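Local coordinates for protein histidine acid phosphatase (PDB 4ARU) that belongs to branch 2 of the histidine phosphatase superfamily and combines a mixed beta sheet flanked by helices with a second, largely helical region, at residues E147-T152 and R262-A267; E155-R160 and G212-A217; S197-N202 and N206-E211; A311-S314 and G318-W321. All blocks are in the same frame, centred on the assembly; numbering follows the deposited sequence.

Contact 1: residues E147-T152 and R262-A267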
# COMPACT_ATOMS: atom_id res chain seq x y z
N GLU A 147 16.67 -0.29 -13.92
CA GLU A 147 16.69 -0.32 -15.39
C GLU A 147 16.08 -1.61 -15.91
O GLU A 147 15.29 -1.58 -16.88
CB GLU A 147 18.10 -0.12 -15.92
CG GLU A 147 18.11 -0.19 -17.44
CD GLU A 147 19.38 0.29 -18.09
OE1 GLU A 147 20.11 1.12 -17.49
OE2 GLU A 147 19.66 -0.14 -19.25
N LYS A 148 16.38 -2.72 -15.26
CA LYS A 148 15.81 -4.01 -15.65
C LYS A 148 14.29 -4.00 -15.52
O LYS A 148 13.55 -4.46 -16.39
CB LYS A 148 16.42 -5.12 -14.80
CG LYS A 148 15.95 -6.52 -15.18
CD LYS A 148 16.54 -7.52 -14.19
CE LYS A 148 15.83 -8.88 -14.25
NZ LYS A 148 16.13 -9.52 -15.55
N GLN A 149 13.79 -3.45 -14.43
CA GLN A 149 12.35 -3.39 -14.21
C GLN A 149 11.70 -2.51 -15.28
O GLN A 149 10.64 -2.82 -15.76
CB GLN A 149 12.02 -2.85 -12.79
CG GLN A 149 10.55 -2.96 -12.41
CD GLN A 149 10.14 -4.35 -11.95
OE1 GLN A 149 10.89 -5.31 -11.97
NE2 GLN A 149 8.98 -4.41 -11.42
N ALA A 150 12.32 -1.38 -15.61
CA ALA A 150 11.77 -0.45 -16.61
C ALA A 150 11.89 -1.04 -18.03
O ALA A 150 11.06 -0.73 -18.88
CB ALA A 150 12.51 0.88 -16.58
N GLY A 151 12.89 -1.88 -18.28
CA GLY A 151 13.11 -2.44 -19.62
C GLY A 151 13.82 -1.50 -20.56
O GLY A 151 13.95 -1.80 -21.74
N THR A 152 14.29 -0.36 -20.05
CA THR A 152 14.91 0.69 -20.86
C THR A 152 15.73 1.57 -19.91
O THR A 152 15.42 1.65 -18.73
CB THR A 152 13.81 1.48 -21.64
OG1 THR A 152 14.37 2.18 -22.75
CG2 THR A 152 13.07 2.45 -20.74
N ARG A 262 8.35 -2.11 -6.50
CA ARG A 262 8.15 -3.50 -6.90
C ARG A 262 9.38 -4.19 -7.42
O ARG A 262 9.51 -5.38 -7.29
CB ARG A 262 7.02 -3.66 -7.94
CG ARG A 262 5.67 -3.17 -7.46
CD ARG A 262 4.51 -3.59 -8.38
NE ARG A 262 4.39 -5.04 -8.35
CZ ARG A 262 4.87 -5.89 -9.25
NH1 ARG A 262 5.52 -5.50 -10.32
NH2 ARG A 262 4.77 -7.19 -9.04
N THR A 263 10.28 -3.44 -8.01
CA THR A 263 11.57 -3.99 -8.46
C THR A 263 12.15 -4.99 -7.45
O THR A 263 12.37 -4.58 -6.32
CB THR A 263 12.59 -2.85 -8.62
OG1 THR A 263 12.16 -2.03 -9.70
CG2 THR A 263 14.02 -3.37 -8.88
N PRO A 264 12.35 -6.26 -7.81
CA PRO A 264 12.63 -7.27 -6.77
C PRO A 264 13.83 -6.93 -5.85
O PRO A 264 13.74 -7.11 -4.65
CB PRO A 264 12.82 -8.55 -7.55
CG PRO A 264 11.81 -8.37 -8.66
CD PRO A 264 11.97 -6.93 -9.09
N TYR A 265 14.92 -6.43 -6.41
CA TYR A 265 16.09 -6.11 -5.56
C TYR A 265 15.72 -5.13 -4.47
O TYR A 265 16.12 -5.26 -3.31
CB TYR A 265 17.22 -5.57 -6.43
CG TYR A 265 18.49 -5.29 -5.68
CD1 TYR A 265 19.34 -6.31 -5.29
CD2 TYR A 265 18.83 -4.01 -5.31
CE1 TYR A 265 20.50 -6.04 -4.59
CE2 TYR A 265 19.97 -3.74 -4.62
CZ TYR A 265 20.79 -4.76 -4.25
OH TYR A 265 21.93 -4.48 -3.53
N ILE A 266 14.97 -4.11 -4.81
CA ILE A 266 14.58 -3.11 -3.84
C ILE A 266 13.53 -3.74 -2.91
O ILE A 266 13.59 -3.57 -1.67
CB ILE A 266 13.98 -1.87 -4.54
CG1 ILE A 266 15.06 -1.18 -5.36
CG2 ILE A 266 13.37 -0.93 -3.52
CD1 ILE A 266 14.58 0.04 -6.13
N ALA A 267 12.53 -4.39 -3.49
CA ALA A 267 11.41 -4.92 -2.74
C ALA A 267 11.91 -5.91 -1.65
O ALA A 267 11.41 -5.85 -0.54
CB ALA A 267 10.49 -5.66 -3.68
O HOH W 1 8.49 -6.80 -9.54
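Q149, in the last turn of helix 139-150, runs its side chain past T263, the single residue separating helices 243-262 and 264-282. In this histidine phosphatase the contact therefore sets a helix end against a helix-helix junction, where the chain passes into helix 264-282, which packs against helix 307-317 beside the large sheet. T263 leaves the helical conformation and takes the N-cap position of helix 264-282, but its hydroxyl makes no capping bond; OG1 is hydrogen-bonded to the carbonyl oxygen of L259 in the preceding helix. Q149 has CG anti to its backbone N (chi1 -171°) and a bend at chi2, which lays the chain alongside T263, the two side chains running in opposite directions. T263 OG1 packs 3.2 Å from Q149 CB. Beyond this point the two ends of the amide part company. OE1 of Q149 rests 3.5 Å from CD of P264, while NE2 faces R262. The R262 side chain runs roughly perpendicular to that of Q149, and their flat end groups are inclined by 40°. Q149 NE2 and R262 NH1, 3.8 Å from each other, converge on one acceptor: OD1 of D258 takes a hydrogen bond from the amide and a salt bridge from the guanidinium. Q149 NE2 also donates to a water 3.1 Å away, and that water donates to the backbone O of R262 at 2.8 Å.

Contact 2: residues E155-R160 and G212-A217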
# COMPACT_ATOMS: atom_id res chain seq x y z
N GLU A 155 16.85 7.18 -17.96
CA GLU A 155 16.94 8.54 -18.51
C GLU A 155 15.93 8.77 -19.64
O GLU A 155 15.61 9.91 -19.98
CB GLU A 155 18.36 8.83 -19.00
CG GLU A 155 19.44 9.02 -17.91
CD GLU A 155 19.86 7.75 -17.15
OE1 GLU A 155 19.47 6.61 -17.54
OE2 GLU A 155 20.59 7.88 -16.14
N THR A 156 15.43 7.67 -20.21
CA THR A 156 14.48 7.74 -21.33
C THR A 156 13.03 7.50 -20.91
O THR A 156 12.13 7.45 -21.75
CB THR A 156 14.86 6.74 -22.47
OG1 THR A 156 14.61 5.38 -22.08
CG2 THR A 156 16.30 6.89 -22.89
N LEU A 157 12.78 7.37 -19.62
CA LEU A 157 11.45 6.95 -19.14
C LEU A 157 10.32 7.88 -19.56
O LEU A 157 9.20 7.41 -19.79
CB LEU A 157 11.46 6.83 -17.62
CG LEU A 157 10.25 6.15 -16.99
CD1 LEU A 157 10.20 4.67 -17.34
CD2 LEU A 157 10.22 6.34 -15.50
N ASN A 158 10.56 9.19 -19.63
CA ASN A 158 9.45 10.08 -19.95
C ASN A 158 8.85 9.74 -21.32
O ASN A 158 7.68 10.03 -21.57
CB ASN A 158 9.87 11.56 -20.03
CG ASN A 158 10.27 12.15 -18.68
OD1 ASN A 158 10.25 11.46 -17.66
ND2 ASN A 158 10.58 13.45 -18.71
N GLN A 159 9.67 9.21 -22.22
CA GLN A 159 9.19 8.89 -23.57
C GLN A 159 8.12 7.82 -23.61
O GLN A 159 7.43 7.70 -24.64
CB GLN A 159 10.37 8.56 -24.47
CG GLN A 159 11.34 9.73 -24.69
CD GLN A 159 10.68 11.11 -24.84
OE1 GLN A 159 10.90 12.03 -24.02
NE2 GLN A 159 9.82 11.25 -25.85
N ARG A 160 8.01 7.04 -22.54
CA ARG A 160 7.02 5.99 -22.40
C ARG A 160 5.66 6.57 -22.04
O ARG A 160 4.62 5.91 -22.19
CB ARG A 160 7.47 4.97 -21.34
CG ARG A 160 6.49 3.85 -21.04
CD ARG A 160 7.13 2.83 -20.16
NE ARG A 160 8.20 2.11 -20.84
CZ ARG A 160 9.04 1.28 -20.25
NH1 ARG A 160 9.00 1.12 -18.91
NH2 ARG A 160 9.94 0.63 -21.01
N GLY A 212 12.50 13.82 -11.74
CA GLY A 212 11.96 14.19 -13.04
C GLY A 212 10.46 14.11 -13.15
O GLY A 212 9.74 13.92 -12.17
N ALA A 213 9.98 14.25 -14.38
CA ALA A 213 8.58 14.45 -14.63
C ALA A 213 7.70 13.30 -14.14
O ALA A 213 6.57 13.50 -13.66
CB ALA A 213 8.39 14.68 -16.10
N VAL A 214 8.15 12.06 -14.36
CA VAL A 214 7.34 10.90 -13.97
C VAL A 214 7.26 10.85 -12.45
O VAL A 214 6.19 10.67 -11.86
CB VAL A 214 7.86 9.56 -14.57
CG1 VAL A 214 7.09 8.40 -13.99
CG2 VAL A 214 7.78 9.59 -16.09
N GLY A 215 8.40 10.98 -11.78
CA GLY A 215 8.42 11.00 -10.30
C GLY A 215 7.57 12.11 -9.71
O GLY A 215 6.82 11.89 -8.78
N LEU A 216 7.70 13.31 -10.26
CA LEU A 216 6.92 14.44 -9.75
C LEU A 216 5.44 14.26 -10.05
O LEU A 216 4.59 14.40 -9.16
CB LEU A 216 7.46 15.72 -10.35
CG LEU A 216 6.67 17.00 -9.97
CD1 LEU A 216 6.65 17.26 -8.49
CD2 LEU A 216 7.23 18.17 -10.73
N ALA A 217 5.12 13.89 -11.27
CA ALA A 217 3.73 13.64 -11.63
C ALA A 217 3.10 12.55 -10.80
O ALA A 217 1.92 12.63 -10.45
CB ALA A 217 3.58 13.33 -13.10
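Apolar packing between L157 and V214 is one kind of interaction here. The two side chains meet nearly perpendicular, and the CD2 methyl of L157 comes 4.0 Å from CG1 of V214, with CB and CG2 of V214 only slightly farther off. A chi1 of -169° turns the L157 chain away from its own N and carries this methyl across to the helix; L157 also packs against L259 of helix 243-262. V214 belongs to the first turn of helix 213-229. G212, at the N-cap position of that helix, has positive phi, and the chain enters the helix directly from strand 208-211. The contact thus seats a helix start against the loop that links helices 139-150 and 162-172, all four touching side chains being buried. The second kind is van der Waals contact between a polar group and methyls. The amide of N158 spreads over two residues: OD1 lies 3.5 Å from CG2 of V214, and ND2 lies 3.6 Å from CB of A213. N158 and V214 pass each other pointing in opposite directions. The stronger hydrogen bonds of this buried amide run to the chain just before the hairpin: OD1 pairs with the hydroxyl of S197, and ND2 donates to the carbonyl oxygen of M195. A213 is held to the same neighbourhood through a backbone hydrogen bond with M195.

Contact 3: residues S197-N202 and N206-E211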
# COMPACT_ATOMS: atom_id res chain seq x y z
N SER A 197 13.67 12.12 -16.69
CA SER A 197 13.80 11.16 -15.61
C SER A 197 15.26 10.86 -15.29
O SER A 197 16.12 10.79 -16.19
CB SER A 197 13.06 9.83 -15.95
OG SER A 197 11.67 9.96 -15.92
N ARG A 198 15.55 10.66 -14.00
CA ARG A 198 16.79 10.03 -13.62
C ARG A 198 16.63 9.41 -12.25
O ARG A 198 15.76 9.80 -11.47
CB ARG A 198 18.00 10.97 -13.65
CG ARG A 198 18.08 11.84 -12.44
CD ARG A 198 19.19 12.84 -12.51
NE ARG A 198 19.18 13.68 -11.30
CZ ARG A 198 19.88 13.43 -10.19
NH1 ARG A 198 20.64 12.37 -10.06
NH2 ARG A 198 19.80 14.26 -9.17
N LEU A 199 17.45 8.44 -11.95
CA LEU A 199 17.44 7.80 -10.67
C LEU A 199 18.55 8.44 -9.81
O LEU A 199 19.71 8.48 -10.20
CB LEU A 199 17.69 6.29 -10.86
CG LEU A 199 17.59 5.39 -9.64
CD1 LEU A 199 16.21 5.45 -9.09
CD2 LEU A 199 17.95 3.95 -9.96
N ALA A 200 18.17 8.96 -8.64
CA ALA A 200 19.07 9.62 -7.72
C ALA A 200 19.21 8.81 -6.45
O ALA A 200 18.22 8.37 -5.91
CB ALA A 200 18.54 11.01 -7.40
N ILE A 201 20.44 8.56 -6.02
CA ILE A 201 20.70 7.80 -4.81
C ILE A 201 21.70 8.55 -3.94
O ILE A 201 22.64 9.14 -4.46
CB ILE A 201 21.25 6.39 -5.13
CG1 ILE A 201 20.38 5.73 -6.20
CG2 ILE A 201 21.35 5.57 -3.85
CD1 ILE A 201 20.80 4.31 -6.53
N ASN A 202 21.52 8.50 -2.63
CA ASN A 202 22.49 9.10 -1.70
C ASN A 202 23.75 8.24 -1.59
O ASN A 202 23.86 7.18 -2.20
CB ASN A 202 21.86 9.38 -0.35
CG ASN A 202 21.64 8.11 0.47
OD1 ASN A 202 21.58 7.01 -0.07
ND2 ASN A 202 21.50 8.28 1.77
N ASN A 206 20.90 4.16 0.80
CA ASN A 206 19.70 3.93 1.60
C ASN A 206 18.59 4.98 1.35
O ASN A 206 17.53 4.91 1.97
CB ASN A 206 20.09 3.79 3.09
CG ASN A 206 21.05 2.62 3.33
OD1 ASN A 206 21.72 2.56 4.37
ND2 ASN A 206 21.14 1.70 2.36
N LYS A 207 18.83 5.91 0.43
CA LYS A 207 17.81 6.86 -0.01
C LYS A 207 17.83 6.94 -1.54
O LYS A 207 18.82 7.32 -2.13
CB LYS A 207 18.02 8.25 0.62
CG LYS A 207 17.61 8.34 2.10
CD LYS A 207 16.14 7.94 2.27
CE LYS A 207 15.74 7.74 3.75
NZ LYS A 207 14.42 7.04 3.88
N VAL A 208 16.70 6.59 -2.14
CA VAL A 208 16.59 6.44 -3.60
C VAL A 208 15.37 7.20 -4.07
O VAL A 208 14.31 7.17 -3.44
CB VAL A 208 16.49 4.93 -3.95
CG1 VAL A 208 16.33 4.68 -5.43
CG2 VAL A 208 17.68 4.14 -3.42
N ALA A 209 15.48 7.90 -5.20
CA ALA A 209 14.32 8.57 -5.72
C ALA A 209 14.32 8.59 -7.24
O ALA A 209 15.39 8.72 -7.86
CB ALA A 209 14.26 9.99 -5.19
N LEU A 210 13.14 8.51 -7.82
CA LEU A 210 12.98 8.74 -9.24
C LEU A 210 12.72 10.25 -9.42
O LEU A 210 11.64 10.75 -9.07
CB LEU A 210 11.80 7.90 -9.81
CG LEU A 210 11.45 8.15 -11.25
CD1 LEU A 210 12.57 7.62 -12.15
CD2 LEU A 210 10.14 7.46 -11.58
N GLU A 211 13.73 10.99 -9.88
CA GLU A 211 13.62 12.42 -10.12
C GLU A 211 13.07 12.66 -11.51
O GLU A 211 13.24 11.81 -12.39
CB GLU A 211 14.98 13.11 -10.02
CG GLU A 211 15.65 12.92 -8.64
CD GLU A 211 14.91 13.66 -7.51
OE1 GLU A 211 14.18 14.64 -7.75
OE2 GLU A 211 15.13 13.30 -6.33
O HOH W 2 10.85 10.93 -13.44
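N202 meets K207, and R198 meets E211, through the same torsion: R198, first in strand 198-201, and N202, just beyond its end, both place CG between the backbone N and the carbonyl carbon (chi1 80° and 74°), which brings N202 across to K207 and sets R198 alongside E211 in the beta hairpin. OD1 of N202 thus comes within 3.0 Å of the backbone N of K207, which donates to it from well above the carbonyl plane. The side-chain oxygen also accepts from the backbone N of G205, so it grips the turn, while N202 N donates to K207 O. R198 and E211 run in the same direction on the outer face, with one guanidinium face over CG of E211. Their charged ends stay apart: NH2 of R198 is 5.5 Å from OE2 of E211. Along the antiparallel ladder, R198-E211 and A200-A209 are hydrogen-bonded pairs, and the A200 N to A209 O bond (2.9 Å) is almost straight at 179°. L199-L210 and I201-V208 are non-hydrogen-bonded pairs. On their face of the sheet, CD1 of L199 meets CG1 of V208 at 3.7 Å. At the open end, E211 O accepts from R198 N and from a water 2.8 Å away, which also donates to S197 OG, itself hydrogen-bonded to N158. The face bearing R198, A200, A209 and E211 is more exposed. The L199, I201, V208 and L210 face packs onto helices: L199 and I201 on helix 139-150, and L199, V208 and L210 on helix 243-262.

Contact 4: residues A311-S314 and G318-W321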
# COMPACT_ATOMS: atom_id res chain seq x y z
N ALA A 311 3.51 -2.53 -2.11
CA ALA A 311 4.21 -2.70 -3.40
C ALA A 311 5.42 -3.59 -3.23
O ALA A 311 5.69 -4.45 -4.10
CB ALA A 311 4.59 -1.34 -3.97
N ASN A 312 6.15 -3.45 -2.13
CA ASN A 312 7.29 -4.33 -1.91
C ASN A 312 6.87 -5.80 -1.84
O ASN A 312 7.48 -6.67 -2.44
CB ASN A 312 8.00 -4.02 -0.58
CG ASN A 312 8.68 -2.65 -0.52
OD1 ASN A 312 8.88 -2.15 0.61
ND2 ASN A 312 9.10 -2.07 -1.62
N ILE A 313 5.81 -6.08 -1.09
CA ILE A 313 5.32 -7.45 -0.92
C ILE A 313 4.85 -7.97 -2.26
O ILE A 313 5.13 -9.12 -2.61
CB ILE A 313 4.23 -7.51 0.15
CG1 ILE A 313 4.84 -7.18 1.52
CG2 ILE A 313 3.48 -8.85 0.11
CD1 ILE A 313 5.83 -8.16 2.02
N SER A 314 4.17 -7.13 -3.03
CA SER A 314 3.74 -7.54 -4.37
C SER A 314 4.93 -7.91 -5.24
O SER A 314 4.87 -8.88 -5.96
CB SER A 314 2.82 -6.49 -4.93
OG SER A 314 3.50 -5.49 -5.54
N GLY A 318 5.68 -11.51 -6.77
CA GLY A 318 5.34 -11.44 -8.20
C GLY A 318 3.87 -11.18 -8.46
O GLY A 318 3.36 -11.59 -9.52
N MET A 319 3.13 -10.58 -7.53
CA MET A 319 1.67 -10.35 -7.67
C MET A 319 1.45 -9.01 -8.36
O MET A 319 2.05 -7.99 -7.95
CB MET A 319 0.97 -10.38 -6.32
CG MET A 319 1.13 -11.71 -5.61
SD MET A 319 0.21 -11.80 -4.05
CE MET A 319 0.92 -10.43 -3.17
N THR A 320 0.59 -8.99 -9.36
CA THR A 320 0.25 -7.75 -10.01
C THR A 320 -1.25 -7.72 -10.10
O THR A 320 -1.92 -8.78 -10.09
CB THR A 320 0.88 -7.60 -11.40
OG1 THR A 320 0.54 -8.71 -12.19
CG2 THR A 320 2.41 -7.55 -11.31
N TRP A 321 -1.79 -6.52 -10.18
CA TRP A 321 -3.23 -6.33 -10.21
C TRP A 321 -3.60 -5.00 -10.79
O TRP A 321 -2.77 -4.06 -10.88
CB TRP A 321 -3.84 -6.51 -8.84
CG TRP A 321 -3.37 -5.51 -7.84
CD1 TRP A 321 -3.82 -4.23 -7.67
CD2 TRP A 321 -2.38 -5.73 -6.80
NE1 TRP A 321 -3.15 -3.63 -6.61
CE2 TRP A 321 -2.27 -4.52 -6.05
CE3 TRP A 321 -1.55 -6.81 -6.46
CZ2 TRP A 321 -1.38 -4.39 -4.99
CZ3 TRP A 321 -0.69 -6.67 -5.37
CH2 TRP A 321 -0.60 -5.47 -4.66
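S314 meets the chain that follows its own helix in two ways at once, bonding M319 through its backbone and touching W321 with its side chain. The backbone part is a Schellman motif ending helix 307-317: G318, with positive phi, is the C-prime residue, and M319 N donates back to S314 O at 2.9 Å. The chain continues extended, and chi1 of W321 (63°) swings the indole back to the serine, whose CB packs 3.5 Å from CZ3 of W321 and 3.5 Å from the backbone O of M319. W321 reaches S314 with the six-membered part of its indole, while NE1 at the other end of the ring system is hydrogen-bonded to the backbone O of N329. M319 bends at chi3, bringing CE to a loose 4.5 Å from CG2 of I313. M319 also packs on I381, a residue of the potassium site. The hydroxyl of S314 is buried and bonded twice. R262 NE of helix 243-262 hydrogen-bonds to it, and OG itself donates to the backbone O of A311, one turn back in the helix, at 2.8 Å and tilted 26° from the carbonyl plane.

From the N terminus, contact 1 opens at the end of helix 139-150 and contact 2 in the loop just after it. Contact 3 then opens and closes as a hairpin, contact 2 closes at the start of helix 213-229, and contact 1 closes last, at 262-267. The three thus nest, 3 within 2 within 1, while contact 4 follows in series after strand 300-305 of the large sheet. Neighbouring contacts touch: R160 reaches A150 O between contacts 2 and 1, N158 joins contacts 2 and 3, and R262 joins 1 and 4. R262 thereby ties the helical region to the helix end beside the large sheet.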